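Local coordinates for nucleotide pyrophosphohydrolase (Bacillus cereus, PDB 5IE9) that hydrolyses nucleoside triphosphates to the monophosphate and pyrophosphate, as a manganese-binding member of the all-alpha MazG family, at the interface of chains A and B. Residues are numbered along the deposited sequence; one frame, centred on the assembly and turned at random. Chains: chain A/B, Nucleotide pyrophosphohydrolase.

The interface of chains A and B. Residues chain A 77-78, 81, 83, 85, 88; chain B 63-64, 67.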
ATOM      1  N   MET A  77      13.275  -7.333  -5.072  1.00 68.77           N
ATOM      2  CA  MET A  77      13.711  -6.430  -4.020  1.00 70.22           C
ATOM      3  C   MET A  77      14.834  -7.073  -3.196  1.00 70.79           C
ATOM      4  O   MET A  77      15.886  -6.457  -2.983  1.00 72.39           O
ATOM      5  CB  MET A  77      12.502  -6.070  -3.151  1.00 71.74           C
ATOM      6  CG  MET A  77      12.794  -5.291  -1.876  1.00 76.38           C
ATOM      7  SD  MET A  77      13.014  -3.538  -2.190  1.00 84.10           S
ATOM      8  CE  MET A  77      11.318  -2.963  -2.100  1.00 82.95           C
ATOM      9  N   ALA A  78      14.610  -8.317  -2.770  1.00 68.12           N
ATOM     10  CA  ALA A  78      15.550  -9.045  -1.930  1.00 69.27           C
ATOM     11  C   ALA A  78      16.873  -9.312  -2.648  1.00 71.96           C
ATOM     12  O   ALA A  78      17.945  -9.076  -2.081  1.00 74.37           O
ATOM     13  CB  ALA A  78      14.927 -10.342  -1.436  1.00 67.60           C
ATOM     14  N   LEU A  81      19.228  -6.329  -3.109  1.00 80.39           N
ATOM     15  CA  LEU A  81      19.949  -5.908  -1.905  1.00 82.91           C
ATOM     16  C   LEU A  81      20.675  -7.072  -1.215  1.00 84.81           C
ATOM     17  O   LEU A  81      20.998  -6.995  -0.026  1.00 85.59           O
ATOM     18  CB  LEU A  81      18.993  -5.198  -0.931  1.00 80.29           C
ATOM     19  CG  LEU A  81      18.054  -4.110  -1.469  1.00 78.91           C
ATOM     20  CD1 LEU A  81      16.902  -3.900  -0.502  1.00 77.24           C
ATOM     21  CD2 LEU A  81      18.775  -2.798  -1.753  1.00 82.25           C
ATOM     22  N   ILE A  83      19.706  -9.922  -0.101  1.00 84.14           N
ATOM     23  CA  ILE A  83      18.994 -10.382   1.085  1.00 82.60           C
ATOM     24  C   ILE A  83      18.388 -11.746   0.789  1.00 82.11           C
ATOM     25  O   ILE A  83      17.713 -11.932  -0.232  1.00 81.08           O
ATOM     26  CB  ILE A  83      17.918  -9.363   1.539  1.00 79.41           C
ATOM     27  CG1 ILE A  83      18.594  -8.127   2.144  1.00 81.43           C
ATOM     28  CG2 ILE A  83      16.948  -9.990   2.538  1.00 76.75           C
ATOM     29  CD1 ILE A  83      17.710  -6.901   2.243  1.00 81.78           C
ATOM     30  N   LEU A  85      15.722 -14.426   1.649  1.00 78.83           N
ATOM     31  CA  LEU A  85      14.380 -14.491   2.255  1.00 76.22           C
ATOM     32  C   LEU A  85      14.150 -15.692   3.189  1.00 78.47           C
ATOM     33  O   LEU A  85      13.222 -15.673   3.995  1.00 79.29           O
ATOM     34  CB  LEU A  85      13.273 -14.394   1.191  1.00 72.05           C
ATOM     35  CG  LEU A  85      13.074 -13.070   0.439  1.00 69.73           C
ATOM     36  CD1 LEU A  85      12.061 -13.241  -0.676  1.00 68.03           C
ATOM     37  CD2 LEU A  85      12.652 -11.914   1.336  1.00 68.76           C
ATOM     38  N   ALA A  88      15.508 -14.078   6.290  1.00 80.23           N
ATOM     39  CA  ALA A  88      14.496 -13.098   6.676  1.00 77.89           C
ATOM     40  C   ALA A  88      13.339 -13.760   7.421  1.00 77.58           C
ATOM     41  O   ALA A  88      13.015 -13.360   8.541  1.00 79.51           O
ATOM     42  CB  ALA A  88      13.994 -12.345   5.455  1.00 75.04           C
TER
ATOM     43  N   ILE B  63      15.905  -3.618   6.655  1.00 96.80           N
ATOM     44  CA  ILE B  63      15.120  -3.987   5.465  1.00 88.64           C
ATOM     45  C   ILE B  63      14.912  -5.500   5.406  1.00 88.94           C
ATOM     46  O   ILE B  63      13.808  -5.958   5.092  1.00 86.15           O
ATOM     47  CB  ILE B  63      15.713  -3.403   4.158  1.00 86.36           C
ATOM     48  CG1 ILE B  63      15.348  -1.929   4.053  1.00 81.92           C
ATOM     49  CG2 ILE B  63      15.166  -4.090   2.911  1.00 84.45           C
ATOM     50  CD1 ILE B  63      16.433  -1.085   3.439  1.00 83.14           C
ATOM     51  N   GLU B  64      15.960  -6.256   5.741  1.00 91.52           N
ATOM     52  CA  GLU B  64      15.879  -7.712   5.846  1.00 88.08           C
ATOM     53  C   GLU B  64      14.748  -8.161   6.778  1.00 85.86           C
ATOM     54  O   GLU B  64      13.980  -9.057   6.428  1.00 82.89           O
ATOM     55  CB  GLU B  64      17.222  -8.296   6.293  1.00 92.11           C
ATOM     56  CG  GLU B  64      17.290  -9.820   6.277  1.00 91.81           C
ATOM     57  CD  GLU B  64      18.481 -10.390   7.033  1.00 97.53           C
ATOM     58  OE1 GLU B  64      19.220  -9.632   7.702  1.00101.51           O
ATOM     59  OE2 GLU B  64      18.677 -11.619   6.965  1.00 99.00           O
ATOM     60  N   LEU B  67      11.196  -6.988   5.207  1.00 75.60           N
ATOM     61  CA  LEU B  67      10.847  -7.928   4.133  1.00 73.07           C
ATOM     62  C   LEU B  67      10.274  -9.235   4.693  1.00 72.81           C
ATOM     63  O   LEU B  67       9.275  -9.747   4.180  1.00 71.43           O
ATOM     64  CB  LEU B  67      12.052  -8.228   3.238  1.00 72.86           C
ATOM     65  CG  LEU B  67      12.401  -7.228   2.137  1.00 72.95           C
ATOM     66  CD1 LEU B  67      13.835  -7.439   1.681  1.00 74.97           C
ATOM     67  CD2 LEU B  67      11.456  -7.352   0.955  1.00 70.62           C
TER
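A:Ile83 and B:Leu67 form the apolar centre of this patch of the two-fold A–B interface, their side chains meeting at a slant. Methyl CD1 of B:Leu67 faces both arms of the isoleucine and lies 4.0 Å from CD1 of A:Ile83. The other methyl, CD2 of B:Leu67, points to the helix of chain A and rests 3.7 Å from CG of A:Met77. There the methionine swings CG away from its own backbone N (chi1 172°) to meet the leucine, and bends at chi2 and chi3 turn the sulfur away from it. CD2 of A:Leu85 approaches CB of B:Leu67 from another side at 4.2 Å.

On one flank, methyl CG2 of B:Ile63 serves two partners, reaching CD1 of A:Leu81 at 3.8 Å and CD1 of A:Ile83 equally closely; both their side chains cross that of B:Ile63 at about a right angle. Toward the rim, the branch methyl CG2 of A:Ile83 packs 3.8 Å from CG of B:Glu64. With CG anti to the backbone N (chi1 -173°), the extended glutamate slants across CG2 of A:Ile83, carrying the carboxylate past the apolar centre toward the start of helix 85-96. CB of A:Ala88 faces the backbone carbonyl O of B:Glu64 at 3.4 Å.

Chain B contributes one face of the first turns of helix 61-80. Chain A receives it with the end of its own helix 61-80, the connecting loop and the opening turns of helix 85-96, a bend that presents A:Ile83 to the helix face formed by B:Ile63, B:Glu64 and B:Leu67. The two-fold repeats the patch with the chains exchanged; in the deposited four-copy assembly it probably helps hold this pair together.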